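Local structure of endopolygalacturonase (1KCC) at residues G224-A229 with G255-Q260; H195-G200 with V211-N216; S259-D264 with T297-N302. The protein probably hydrolyses the alpha-1,4 links between galacturonate units of polygalacturonate, the pectic polymer of plant cell walls. One frame throughout, in Å; residues are numbered along the deposited sequence.

How the interactions relate
The three contacts belong to neighbouring coils of one parallel beta-helix and share one bound galacturonate, GTR. In interaction 1 R226 and K228 grip its carboxylate, to which interaction 2 adds H195 and interaction 3 adds Y262. Interactions 1 and 2, with centres about 10 Å apart, join through their backbones: K228 N lies 2.9 Å from I199 O, a probable hydrogen bond. Interactions 1 and 3, centred about 8 Å apart, share S259 and Q260, and I258 O lies 2.7 Å from E299 N, again a probable hydrogen bond. Interactions 2 and 3 do not touch, their nearest atoms being about 7 Å apart; both meet interaction 1 and the sugar.

Interaction 1 (G224-A229 with G255-Q260); sequences GVRIKA and GVLISQ. With GTR (beta-D-galactopyranuronic acid), chain B.
V225 and V256 run alongside each other at a parallel bridge, V225 CG2 3.9 Å from V256 CG2. On the same face I227 CD1 and I258 CD1 come to 4.3 Å. Branched aliphatic residues suit this face, which also packs on Y243 and F275 of other strands. On the other face stand R226, L257, K228 and S259. There the side chains of R226 and L257 cross obliquely, R226 CG resting 3.9 Å from L257 CB. R226 bends at chi3 (-72°), and the sugar carboxylate lies at the edge of its guanidinium, near its plane. R226 NH2 gives GTR O6A a nearly straight bond of 2.8 Å (167° at the hydrogen), while R226 NH1 makes a longer, more bent one to GTR O6B. K228 leaves its backbone with CG between N and the carbonyl carbon, then runs extended: K228 CE passes 3.6 Å above the centre of the R226 guanidinium and K228 NZ meets GTR O6B at 2.9 Å. D174 forms salt bridges with both residues, which probably offsets part of their charge. With a leucine in place of R226, the carboxylate would probably lose this two-pronged grip, and D174 one of its charged mates. Beneath the side chains the strands are laced by alternating backbone bonds, such as S259 N to I227 O at 2.8 Å. Glycine suits position 224, where a beta carbon would run into G255 O. The two strands, with directions only 19° apart and residues in matching order, are successive rungs of the parallel beta-helix of family 28 glycoside hydrolases, with one face turned to the apolar interior and the other to the galacturonate-binding cleft.

Interaction 2 (H195-G200 with V211-N216); sequences HGISIG and VVIKGN. With GTR (beta-D-galactopyranuronic acid), chain B.
I197 and I213 pass alongside, running opposite ways, with I197 CG2 within 3.8 Å of I213 CD1. Beside them I197 CD1 packs on the aliphatic part of N216, 3.8 Å from N216 CB. One layer along, I199 and V211 meet end to end, with I199 CD1 4.1 Å from V211 CG1; I199 CD1 also comes within 4.4 Å of I213 CD1. With chi1 at -63°, I197 CG2 lies anti to the backbone N and meets I213, while CG1 carries CD1 to I213 CG2 and the CB of N216. These contacts bridge two walls of the beta-helix whose strand axes lie 10.0 Å apart, spanned by side chains alone.

The polar contacts lie on the other side of segment 195-200. H195 directs ND1 at GTR O6A, 2.7 Å away and nearly straight at 164°, and the sugar's C1 lies in the plane of the ring at its edge. S198 OG is hydrogen-bonded to D174, the acid that also pairs with R226 and K228. G196 and G200 have backbone angles at which a beta carbon would press on the preceding carbonyl, which explains the glycines.

The chemistry thus divides the segment: isoleucines turned inward fill the beta-helix core without a hydrogen bond across it, whereas H195, a predicted active-site residue, and S198 turn to the polar cleft.

Interaction 3 (S259-D264 with T297-N302); sequences SQSYPD and TVECGN. With GTR (beta-D-galactopyranuronic acid), chain B.
S259 and E299 form a parallel bridge between two rungs of the beta-helix, and just beyond it segment 259-264 leaves the sheet through an ST turn, S261 N donating to S259 OG at 3.1 Å; S259 OG is also hydrogen-bonded to D265 O. Backbone pairing across the contact ends with Q260 N to E299 O, 3.0 Å.

The side-chain amide of Q260 carries the pairing on. Q260 OE1 takes a bond of 2.9 Å from N302 N, and a weak, bent one from G301 N. Q260 NE2 returns a nearly straight bond (172°) to N302 O at 2.9 Å, with the donor well above that carbonyl's plane. A glutamine suits the place because one amide both accepts from and donates to the backbone of residues 301-302, just beyond C300, which is joined to C303 by a disulfide.

Among the other contacts, S261 OG sits 3.5 Å from E299 CG, while S261 OG and E299 OE2 both find their polar partner in the backbone of G267.

The loop also delivers a ligand contact. In Y262 chi1 of -166° sets CG opposite the backbone N, GTR O6B lies at the edge of the ring, and Y262 OH donates to GTR O6B, 2.6 Å away.

Interaction 1 (G224-A229 with G255-Q260)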
ATOM      1  N   GLY A 224       3.448  -5.874  11.803  1.00  7.02           N
ATOM      2  CA  GLY A 224       3.425  -6.934  10.767  1.00  6.84           C
ATOM      3  C   GLY A 224       2.237  -6.753   9.841  1.00  6.21           C
ATOM      4  O   GLY A 224       2.368  -6.371   8.695  1.00  6.70           O
ATOM      5  N   VAL A 225       1.023  -7.043  10.405  1.00  6.77           N
ATOM      6  CA  VAL A 225      -0.216  -6.757   9.685  1.00  6.74           C
ATOM      7  C   VAL A 225      -1.140  -5.967  10.615  1.00  6.63           C
ATOM      8  O   VAL A 225      -1.157  -6.176  11.837  1.00  7.45           O
ATOM      9  CB  VAL A 225      -0.911  -8.030   9.141  1.00  7.09           C
ATOM     10  CG1 VAL A 225      -0.006  -8.768   8.187  1.00  8.01           C
ATOM     11  CG2 VAL A 225      -1.356  -8.951  10.300  1.00  9.86           C
ATOM     12  N   ARG A 226      -1.898  -5.062   9.999  1.00  6.98           N
ATOM     13  CA  ARG A 226      -2.869  -4.264  10.719  1.00  6.48           C
ATOM     14  C   ARG A 226      -4.183  -4.164   9.959  1.00  6.09           C
ATOM     15  O   ARG A 226      -4.190  -4.038   8.738  1.00  6.03           O
ATOM     16  CB  ARG A 226      -2.404  -2.828  10.926  1.00 10.22           C
ATOM     17  CG  ARG A 226      -1.441  -2.618  12.066  1.00 12.15           C
ATOM     18  CD  ARG A 226      -1.401  -1.041  12.296  1.00 13.12           C
ATOM     19  NE  ARG A 226      -0.668  -0.511  11.137  1.00 11.09           N
ATOM     20  CZ  ARG A 226      -0.335   0.810  11.109  1.00  9.77           C
ATOM     21  NH1 ARG A 226      -0.685   1.635  12.087  1.00 10.28           N
ATOM     22  NH2 ARG A 226       0.342   1.278  10.035  1.00  9.59           N
ATOM     23  N   ILE A 227      -5.259  -4.141  10.726  1.00  6.36           N
ATOM     24  CA  ILE A 227      -6.558  -3.636  10.241  1.00  6.32           C
ATOM     25  C   ILE A 227      -6.917  -2.515  11.175  1.00  6.48           C
ATOM     26  O   ILE A 227      -7.107  -2.744  12.379  1.00  8.07           O
ATOM     27  CB  ILE A 227      -7.665  -4.716  10.195  1.00  6.53           C
ATOM     28  CG1 ILE A 227      -7.138  -5.956   9.438  1.00  7.44           C
ATOM     29  CG2 ILE A 227      -8.928  -4.112   9.581  1.00  7.66           C
ATOM     30  CD1 ILE A 227      -8.208  -7.062   9.382  1.00  8.58           C
ATOM     31  N   LYS A 228      -6.937  -1.276  10.649  1.00  6.30           N
ATOM     32  CA  LYS A 228      -7.142  -0.084  11.458  1.00  6.59           C
ATOM     33  C   LYS A 228      -8.351   0.654  10.965  1.00  6.06           C
ATOM     34  O   LYS A 228      -8.477   0.943   9.765  1.00  7.42           O
ATOM     35  CB  LYS A 228      -5.883   0.843  11.408  1.00  8.09           C
ATOM     36  CG  LYS A 228      -5.083   0.855  10.126  1.00  8.02           C
ATOM     37  CD  LYS A 228      -3.986   1.983  10.123  1.00  8.24           C
ATOM     38  CE  LYS A 228      -3.081   1.745   8.893  1.00  9.07           C
ATOM     39  NZ  LYS A 228      -2.170   2.910   8.688  1.00  8.91           N
ATOM     40  N   ALA A 229      -9.256   0.987  11.873  1.00  6.25           N
ATOM     41  CA  ALA A 229     -10.404   1.840  11.561  1.00  6.10           C
ATOM     42  C   ALA A 229     -10.374   3.043  12.473  1.00  6.10           C
ATOM     43  O   ALA A 229     -10.141   2.917  13.674  1.00  6.56           O
ATOM     44  CB  ALA A 229     -11.733   1.125  11.723  1.00  7.51           C
ATOM     45  N   GLY A 255       3.003  -7.411  16.246  1.00  7.54           N
ATOM     46  CA  GLY A 255       2.947  -8.373  15.168  1.00  7.07           C
ATOM     47  C   GLY A 255       1.642  -8.288  14.366  1.00  6.82           C
ATOM     48  O   GLY A 255       1.674  -8.195  13.141  1.00  7.39           O
ATOM     49  N   VAL A 256       0.541  -8.338  15.096  1.00  6.98           N
ATOM     50  CA  VAL A 256      -0.807  -8.133  14.562  1.00  7.27           C
ATOM     51  C   VAL A 256      -1.479  -7.097  15.415  1.00  7.07           C
ATOM     52  O   VAL A 256      -1.532  -7.238  16.644  1.00  7.97           O
ATOM     53  CB  VAL A 256      -1.650  -9.440  14.602  1.00  7.91           C
ATOM     54  CG1 VAL A 256      -3.067  -9.195  14.110  1.00  8.50           C
ATOM     55  CG2 VAL A 256      -0.926 -10.546  13.877  1.00  8.37           C
ATOM     56  N   LEU A 257      -2.035  -6.039  14.788  1.00  7.54           N
ATOM     57  CA  LEU A 257      -2.914  -5.121  15.492  1.00  8.04           C
ATOM     58  C   LEU A 257      -4.176  -4.935  14.671  1.00  7.77           C
ATOM     59  O   LEU A 257      -4.158  -4.429  13.553  1.00  9.22           O
ATOM     60  CB  LEU A 257      -2.219  -3.772  15.743  1.00  8.78           C
ATOM     61  CG  LEU A 257      -3.086  -2.700  16.436  1.00  9.44           C
ATOM     62  CD1 LEU A 257      -3.485  -3.100  17.855  1.00  9.84           C
ATOM     63  CD2 LEU A 257      -2.386  -1.334  16.489  1.00 12.85           C
ATOM     64  N   ILE A 258      -5.287  -5.363  15.263  1.00  7.45           N
ATOM     65  CA  ILE A 258      -6.613  -5.208  14.654  1.00  7.04           C
ATOM     66  C   ILE A 258      -7.317  -4.254  15.581  1.00  6.33           C
ATOM     67  O   ILE A 258      -7.581  -4.642  16.733  1.00  7.78           O
ATOM     68  CB  ILE A 258      -7.306  -6.568  14.493  1.00  9.49           C
ATOM     69  CG1 ILE A 258      -6.468  -7.380  13.492  1.00 17.88           C
ATOM     70  CG2 ILE A 258      -8.788  -6.407  14.070  1.00  8.13           C
ATOM     71  CD1 ILE A 258      -6.785  -8.713  13.123  1.00 17.09           C
ATOM     72  N   SER A 259      -7.633  -3.041  15.129  1.00  6.42           N
ATOM     73  CA  SER A 259      -8.057  -2.030  16.057  1.00  6.60           C
ATOM     74  C   SER A 259      -9.038  -1.043  15.432  1.00  6.34           C
ATOM     75  O   SER A 259      -8.823  -0.545  14.337  1.00  7.08           O
ATOM     76  CB  SER A 259      -6.832  -1.237  16.532  1.00  9.77           C
ATOM     77  OG  SER A 259      -7.246  -0.128  17.330  1.00 12.44           O
ATOM     78  N   GLN A 260     -10.073  -0.732  16.221  1.00  6.22           N
ATOM     79  CA  GLN A 260     -11.066   0.271  15.892  1.00  6.43           C
ATOM     80  C   GLN A 260     -10.898   1.533  16.707  1.00  6.98           C
ATOM     81  O   GLN A 260     -11.802   2.368  16.840  1.00  7.67           O
ATOM     82  CB  GLN A 260     -12.469  -0.329  16.024  1.00  6.91           C
ATOM     83  CG  GLN A 260     -12.707  -1.317  14.895  1.00  7.40           C
ATOM     84  CD  GLN A 260     -13.898  -2.233  15.128  1.00  6.82           C
ATOM     85  OE1 GLN A 260     -14.253  -2.551  16.279  1.00  7.86           O
ATOM     86  NE2 GLN A 260     -14.491  -2.740  14.057  1.00  7.37           N
TER
HETATM   87  C1  GTR B1001       2.687   7.428  11.698  1.00 11.38           C
HETATM   88  C2  GTR B1001       2.337   8.515  10.695  1.00 10.80           C
HETATM   89  C3  GTR B1001       0.908   8.562  10.494  1.00 10.12           C
HETATM   90  C4  GTR B1001       0.338   7.195  10.008  1.00 10.35           C
HETATM   91  C5  GTR B1001       0.817   6.161  11.046  1.00 10.77           C
HETATM   92  C6  GTR B1001       0.422   4.761  10.622  1.00 10.62           C
HETATM   93  O1  GTR B1001       4.066   7.347  11.896  1.00 12.35           O
HETATM   94  O2  GTR B1001       2.833   9.776  11.188  1.00 12.10           O
HETATM   95  O3  GTR B1001       0.590   9.591   9.464  1.00 11.47           O
HETATM   96  O4  GTR B1001       0.819   6.905   8.686  1.00 11.72           O
HETATM   97  O5  GTR B1001       2.255   6.172  11.193  1.00 11.18           O
HETATM   98  O6A GTR B1001       1.257   3.903  10.262  1.00 11.74           O
HETATM   99  O6B GTR B1001      -0.793   4.534  10.681  1.00 11.37           O

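Interaction 2 (H195-G200 with V211-N216)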
ATOM      1  N   HIS A 195       5.725   0.261   7.918  1.00  6.44           N
ATOM      2  CA  HIS A 195       4.719   0.023   8.935  1.00  7.07           C
ATOM      3  C   HIS A 195       3.889  -1.227   8.636  1.00  7.44           C
ATOM      4  O   HIS A 195       2.877  -1.421   9.329  1.00  9.05           O
ATOM      5  CB  HIS A 195       3.822   1.244   9.143  1.00  7.55           C
ATOM      6  CG  HIS A 195       4.565   2.462   9.675  1.00  7.28           C
ATOM      7  ND1 HIS A 195       3.919   3.639  10.004  1.00  8.83           N
ATOM      8  CD2 HIS A 195       5.869   2.676   9.923  1.00  8.11           C
ATOM      9  CE1 HIS A 195       4.804   4.518  10.413  1.00  9.18           C
ATOM     10  NE2 HIS A 195       6.006   3.963  10.367  1.00  9.19           N
ATOM     11  N   GLY A 196       4.327  -2.055   7.725  1.00  7.26           N
ATOM     12  CA  GLY A 196       3.671  -3.371   7.514  1.00  7.93           C
ATOM     13  C   GLY A 196       2.566  -3.310   6.490  1.00  6.37           C
ATOM     14  O   GLY A 196       2.420  -2.381   5.688  1.00  8.04           O
ATOM     15  N   ILE A 197       1.774  -4.383   6.500  1.00  5.95           N
ATOM     16  CA  ILE A 197       0.701  -4.572   5.500  1.00  5.60           C
ATOM     17  C   ILE A 197      -0.626  -4.199   6.141  1.00  5.48           C
ATOM     18  O   ILE A 197      -1.036  -4.846   7.114  1.00  6.20           O
ATOM     19  CB  ILE A 197       0.674  -6.030   5.028  1.00  5.81           C
ATOM     20  CG1 ILE A 197       1.990  -6.398   4.305  1.00  7.17           C
ATOM     21  CG2 ILE A 197      -0.542  -6.294   4.142  1.00  6.38           C
ATOM     22  CD1 ILE A 197       2.096  -7.914   4.043  1.00  7.76           C
ATOM     23  N   SER A 198      -1.249  -3.118   5.641  1.00  5.43           N
ATOM     24  CA  SER A 198      -2.413  -2.552   6.326  1.00  5.67           C
ATOM     25  C   SER A 198      -3.671  -2.559   5.466  1.00  5.31           C
ATOM     26  O   SER A 198      -3.666  -2.286   4.264  1.00  5.95           O
ATOM     27  CB  SER A 198      -2.134  -1.112   6.737  1.00  6.50           C
ATOM     28  OG  SER A 198      -1.194  -1.098   7.777  1.00  7.72           O
ATOM     29  N   ILE A 199      -4.782  -2.764   6.207  1.00  5.79           N
ATOM     30  CA  ILE A 199      -6.094  -2.346   5.753  1.00  5.88           C
ATOM     31  C   ILE A 199      -6.476  -1.139   6.577  1.00  5.97           C
ATOM     32  O   ILE A 199      -6.431  -1.194   7.828  1.00  6.70           O
ATOM     33  CB  ILE A 199      -7.134  -3.496   5.894  1.00  6.75           C
ATOM     34  CG1 ILE A 199      -6.758  -4.634   4.956  1.00  7.35           C
ATOM     35  CG2 ILE A 199      -8.539  -2.926   5.690  1.00  7.76           C
ATOM     36  CD1 ILE A 199      -7.542  -5.912   5.221  1.00  9.38           C
ATOM     37  N   GLY A 200      -6.774  -0.028   5.892  1.00  6.57           N
ATOM     38  CA  GLY A 200      -7.119   1.230   6.535  1.00  6.99           C
ATOM     39  C   GLY A 200      -5.930   2.213   6.591  1.00  7.24           C
ATOM     40  O   GLY A 200      -4.885   1.987   6.006  1.00  8.87           O
ATOM     41  N   VAL A 211     -10.330  -9.512   0.662  1.00  6.31           N
ATOM     42  CA  VAL A 211      -8.902  -9.213   0.567  1.00  6.15           C
ATOM     43  C   VAL A 211      -8.123 -10.507   0.831  1.00  6.33           C
ATOM     44  O   VAL A 211      -8.438 -11.238   1.803  1.00  6.83           O
ATOM     45  CB  VAL A 211      -8.486  -8.153   1.585  1.00  6.70           C
ATOM     46  CG1 VAL A 211      -6.986  -7.942   1.660  1.00  7.76           C
ATOM     47  CG2 VAL A 211      -9.185  -6.832   1.297  1.00  8.13           C
ATOM     48  N   VAL A 212      -7.132 -10.773   0.013  1.00  6.30           N
ATOM     49  CA  VAL A 212      -6.209 -11.893   0.229  1.00  6.69           C
ATOM     50  C   VAL A 212      -4.801 -11.336   0.340  1.00  6.03           C
ATOM     51  O   VAL A 212      -4.326 -10.656  -0.586  1.00  6.87           O
ATOM     52  CB  VAL A 212      -6.312 -12.943  -0.922  1.00  7.60           C
ATOM     53  CG1 VAL A 212      -5.206 -13.975  -0.751  1.00  9.22           C
ATOM     54  CG2 VAL A 212      -7.683 -13.580  -0.931  1.00 10.14           C
ATOM     55  N   ILE A 213      -4.147 -11.609   1.467  1.00  5.84           N
ATOM     56  CA  ILE A 213      -2.780 -11.186   1.770  1.00  5.78           C
ATOM     57  C   ILE A 213      -1.981 -12.473   1.869  1.00  5.66           C
ATOM     58  O   ILE A 213      -2.080 -13.174   2.891  1.00  6.03           O
ATOM     59  CB  ILE A 213      -2.751 -10.342   3.069  1.00  6.49           C
ATOM     60  CG1 ILE A 213      -3.581  -9.085   2.891  1.00 13.55           C
ATOM     61  CG2 ILE A 213      -1.305 -10.056   3.450  1.00  6.65           C
ATOM     62  CD1 ILE A 213      -3.929  -8.035   3.807  1.00 15.01           C
ATOM     63  N   LYS A 214      -1.239 -12.811   0.824  1.00  5.92           N
ATOM     64  CA  LYS A 214      -0.714 -14.168   0.688  1.00  6.53           C
ATOM     65  C   LYS A 214       0.746 -14.167   0.272  1.00  6.43           C
ATOM     66  O   LYS A 214       1.141 -13.509  -0.706  1.00  6.72           O
ATOM     67  CB  LYS A 214      -1.544 -14.959  -0.375  1.00  7.26           C
ATOM     68  CG  LYS A 214      -1.074 -16.415  -0.560  1.00  7.85           C
ATOM     69  CD  LYS A 214      -2.084 -17.177  -1.379  1.00 13.53           C
ATOM     70  CE  LYS A 214      -1.724 -18.637  -1.634  1.00 12.12           C
ATOM     71  NZ  LYS A 214      -2.788 -19.097  -2.663  0.58 14.56           N
ATOM     72  N   GLY A 215       1.571 -14.958   0.978  1.00  6.24           N
ATOM     73  CA  GLY A 215       2.914 -15.216   0.450  1.00  7.07           C
ATOM     74  C   GLY A 215       3.913 -14.066   0.635  1.00  6.29           C
ATOM     75  O   GLY A 215       4.962 -14.121  -0.037  1.00  7.74           O
ATOM     76  N   ASN A 216       3.591 -13.089   1.441  1.00  6.37           N
ATOM     77  CA  ASN A 216       4.463 -11.909   1.551  1.00  6.67           C
ATOM     78  C   ASN A 216       5.498 -12.065   2.631  1.00  6.55           C
ATOM     79  O   ASN A 216       5.297 -12.822   3.585  1.00  8.45           O
ATOM     80  CB  ASN A 216       3.573 -10.659   1.879  1.00  6.57           C
ATOM     81  CG  ASN A 216       2.499 -10.479   0.872  1.00  6.07           C
ATOM     82  OD1 ASN A 216       1.262 -10.776   1.204  1.00  8.03           O
ATOM     83  ND2 ASN A 216       2.801 -10.056  -0.280  1.00  5.32           N
TER
HETATM   84  C1  GTR B1001       2.687   7.428  11.698  1.00 11.38           C
HETATM   85  C2  GTR B1001       2.337   8.515  10.695  1.00 10.80           C
HETATM   86  C3  GTR B1001       0.908   8.562  10.494  1.00 10.12           C
HETATM   87  C4  GTR B1001       0.338   7.195  10.008  1.00 10.35           C
HETATM   88  C5  GTR B1001       0.817   6.161  11.046  1.00 10.77           C
HETATM   89  C6  GTR B1001       0.422   4.761  10.622  1.00 10.62           C
HETATM   90  O1  GTR B1001       4.066   7.347  11.896  1.00 12.35           O
HETATM   91  O2  GTR B1001       2.833   9.776  11.188  1.00 12.10           O
HETATM   92  O3  GTR B1001       0.590   9.591   9.464  1.00 11.47           O
HETATM   93  O4  GTR B1001       0.819   6.905   8.686  1.00 11.72           O
HETATM   94  O5  GTR B1001       2.255   6.172  11.193  1.00 11.18           O
HETATM   95  O6A GTR B1001       1.257   3.903  10.262  1.00 11.74           O
HETATM   96  O6B GTR B1001      -0.793   4.534  10.681  1.00 11.37           O

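Interaction 3 (S259-D264 with T297-N302)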
ATOM      1  N   SER A 259      -7.633  -3.041  15.129  1.00  6.42           N
ATOM      2  CA  SER A 259      -8.057  -2.030  16.057  1.00  6.60           C
ATOM      3  C   SER A 259      -9.038  -1.043  15.432  1.00  6.34           C
ATOM      4  O   SER A 259      -8.823  -0.545  14.337  1.00  7.08           O
ATOM      5  CB  SER A 259      -6.832  -1.237  16.532  1.00  9.77           C
ATOM      6  OG  SER A 259      -7.246  -0.128  17.330  1.00 12.44           O
ATOM      7  N   GLN A 260     -10.073  -0.732  16.221  1.00  6.22           N
ATOM      8  CA  GLN A 260     -11.066   0.271  15.892  1.00  6.43           C
ATOM      9  C   GLN A 260     -10.898   1.533  16.707  1.00  6.98           C
ATOM     10  O   GLN A 260     -11.802   2.368  16.840  1.00  7.67           O
ATOM     11  CB  GLN A 260     -12.469  -0.329  16.024  1.00  6.91           C
ATOM     12  CG  GLN A 260     -12.707  -1.317  14.895  1.00  7.40           C
ATOM     13  CD  GLN A 260     -13.898  -2.233  15.128  1.00  6.82           C
ATOM     14  OE1 GLN A 260     -14.253  -2.551  16.279  1.00  7.86           O
ATOM     15  NE2 GLN A 260     -14.491  -2.740  14.057  1.00  7.37           N
ATOM     16  N   SER A 261      -9.664   1.745  17.202  1.00  8.46           N
ATOM     17  CA  SER A 261      -9.339   2.946  18.022  1.00 10.07           C
ATOM     18  C   SER A 261      -8.473   3.949  17.286  1.00  8.83           C
ATOM     19  O   SER A 261      -8.029   4.932  17.912  1.00 10.46           O
ATOM     20  CB  SER A 261      -8.572   2.519  19.296  1.00 14.31           C
ATOM     21  OG  SER A 261      -9.374   1.653  20.059  1.00 14.88           O
ATOM     22  N   TYR A 262      -8.207   3.786  15.986  1.00  9.27           N
ATOM     23  CA  TYR A 262      -7.243   4.634  15.267  1.00  9.69           C
ATOM     24  C   TYR A 262      -7.645   6.082  15.379  1.00  9.53           C
ATOM     25  O   TYR A 262      -8.830   6.422  15.240  1.00  9.66           O
ATOM     26  CB  TYR A 262      -7.212   4.167  13.797  1.00 10.38           C
ATOM     27  CG  TYR A 262      -6.010   4.754  13.060  1.00 10.52           C
ATOM     28  CD1 TYR A 262      -4.765   4.081  13.108  1.00  9.99           C
ATOM     29  CD2 TYR A 262      -6.119   5.906  12.352  1.00 13.51           C
ATOM     30  CE1 TYR A 262      -3.659   4.590  12.449  1.00 11.37           C
ATOM     31  CE2 TYR A 262      -4.997   6.446  11.668  1.00 13.54           C
ATOM     32  CZ  TYR A 262      -3.789   5.760  11.744  1.00 12.98           C
ATOM     33  OH  TYR A 262      -2.697   6.286  11.060  1.00 14.22           O
ATOM     34  N   PRO A 263      -6.713   7.038  15.444  0.51 10.07           N
ATOM     35  CA  PRO A 263      -5.251   6.932  15.271  0.51  9.74           C
ATOM     36  C   PRO A 263      -4.485   6.410  16.475  0.51 10.28           C
ATOM     37  O   PRO A 263      -3.276   6.267  16.429  0.51 15.73           O
ATOM     38  CB  PRO A 263      -4.851   8.386  14.974  0.51 12.17           C
ATOM     39  CG  PRO A 263      -5.807   9.196  15.765  0.51 13.36           C
ATOM     40  CD  PRO A 263      -7.131   8.448  15.643  0.51 10.87           C
ATOM     41  N   ASP A 264      -5.138   6.095  17.575  0.51  9.47           N
ATOM     42  CA  ASP A 264      -4.501   5.338  18.617  0.51  9.92           C
ATOM     43  C   ASP A 264      -4.425   3.862  18.252  0.51  8.97           C
ATOM     44  O   ASP A 264      -5.227   3.359  17.466  0.51 10.18           O
ATOM     45  CB  ASP A 264      -5.263   5.456  19.943  0.51  9.91           C
ATOM     46  CG  ASP A 264      -5.286   6.948  20.266  0.51 12.54           C
ATOM     47  OD1 ASP A 264      -4.176   7.515  20.341  0.51 16.82           O
ATOM     48  OD2 ASP A 264      -6.389   7.522  20.406  0.51 16.14           O
ATOM     49  N   THR A 297      -2.662  -7.866  19.327  1.00  9.21           N
ATOM     50  CA  THR A 297      -3.774  -7.174  20.006  1.00  9.03           C
ATOM     51  C   THR A 297      -4.939  -7.040  19.045  1.00  7.63           C
ATOM     52  O   THR A 297      -4.751  -6.647  17.893  1.00  8.29           O
ATOM     53  CB  THR A 297      -3.334  -5.824  20.595  1.00  9.92           C
ATOM     54  OG1 THR A 297      -2.539  -6.124  21.765  1.00 12.06           O
ATOM     55  CG2 THR A 297      -4.508  -4.948  20.984  1.00 10.29           C
ATOM     56  N   VAL A 298      -6.120  -7.362  19.569  1.00  7.67           N
ATOM     57  CA  VAL A 298      -7.383  -7.141  18.875  1.00  7.49           C
ATOM     58  C   VAL A 298      -8.203  -6.219  19.770  1.00  7.20           C
ATOM     59  O   VAL A 298      -8.442  -6.565  20.930  1.00  8.19           O
ATOM     60  CB  VAL A 298      -8.139  -8.430  18.591  1.00  8.08           C
ATOM     61  CG1 VAL A 298      -9.517  -8.148  17.996  1.00  8.54           C
ATOM     62  CG2 VAL A 298      -7.283  -9.326  17.695  1.00  8.27           C
ATOM     63  N   GLU A 299      -8.579  -5.060  19.254  1.00  7.24           N
ATOM     64  CA  GLU A 299      -9.327  -4.039  20.006  1.00  7.83           C
ATOM     65  C   GLU A 299     -10.565  -3.666  19.205  1.00  6.89           C
ATOM     66  O   GLU A 299     -10.544  -2.760  18.387  1.00  8.08           O
ATOM     67  CB  GLU A 299      -8.441  -2.841  20.278  1.00  9.51           C
ATOM     68  CG  GLU A 299      -9.134  -1.729  21.070  1.00 13.07           C
ATOM     69  CD  GLU A 299      -9.135  -1.952  22.561  1.00 13.60           C
ATOM     70  OE1 GLU A 299      -8.848  -3.041  23.079  1.00 15.68           O
ATOM     71  OE2 GLU A 299      -9.464  -0.972  23.249  1.00 22.29           O
ATOM     72  N   CYS A 300     -11.643  -4.456  19.431  1.00  7.89           N
ATOM     73  CA  CYS A 300     -12.905  -4.294  18.682  1.00  7.86           C
ATOM     74  C   CYS A 300     -13.966  -3.617  19.535  1.00  8.02           C
ATOM     75  O   CYS A 300     -14.271  -4.057  20.641  1.00 10.33           O
ATOM     76  CB  CYS A 300     -13.511  -5.665  18.316  1.00  8.82           C
ATOM     77  SG  CYS A 300     -12.612  -6.556  17.031  1.00  8.76           S
ATOM     78  N   GLY A 301     -14.611  -2.581  18.965  1.00  7.60           N
ATOM     79  CA  GLY A 301     -15.914  -2.145  19.360  1.00  7.90           C
ATOM     80  C   GLY A 301     -17.044  -2.869  18.656  1.00  7.52           C
ATOM     81  O   GLY A 301     -18.147  -2.971  19.213  1.00  9.11           O
ATOM     82  N   ASN A 302     -16.800  -3.364  17.447  1.00  7.51           N
ATOM     83  CA  ASN A 302     -17.856  -4.049  16.684  1.00  7.37           C
ATOM     84  C   ASN A 302     -17.198  -4.989  15.701  1.00  7.24           C
ATOM     85  O   ASN A 302     -16.695  -4.574  14.634  1.00  7.25           O
ATOM     86  CB  ASN A 302     -18.733  -3.003  15.976  1.00  7.81           C
ATOM     87  CG  ASN A 302     -19.903  -3.654  15.258  1.00  8.00           C
ATOM     88  OD1 ASN A 302     -20.076  -4.875  15.326  1.00  9.11           O
ATOM     89  ND2 ASN A 302     -20.692  -2.819  14.570  1.00  7.81           N
TER
HETATM   90  C1  GTR B1001       2.687   7.428  11.698  1.00 11.38           C
HETATM   91  C2  GTR B1001       2.337   8.515  10.695  1.00 10.80           C
HETATM   92  C3  GTR B1001       0.908   8.562  10.494  1.00 10.12           C
HETATM   93  C4  GTR B1001       0.338   7.195  10.008  1.00 10.35           C
HETATM   94  C5  GTR B1001       0.817   6.161  11.046  1.00 10.77           C
HETATM   95  C6  GTR B1001       0.422   4.761  10.622  1.00 10.62           C
HETATM   96  O1  GTR B1001       4.066   7.347  11.896  1.00 12.35           O
HETATM   97  O2  GTR B1001       2.833   9.776  11.188  1.00 12.10           O
HETATM   98  O3  GTR B1001       0.590   9.591   9.464  1.00 11.47           O
HETATM   99  O4  GTR B1001       0.819   6.905   8.686  1.00 11.72           O
HETATM  100  O5  GTR B1001       2.255   6.172  11.193  1.00 11.18           O
HETATM  101  O6A GTR B1001       1.257   3.903  10.262  1.00 11.74           O
HETATM  102  O6B GTR B1001      -0.793   4.534  10.681  1.00 11.37           O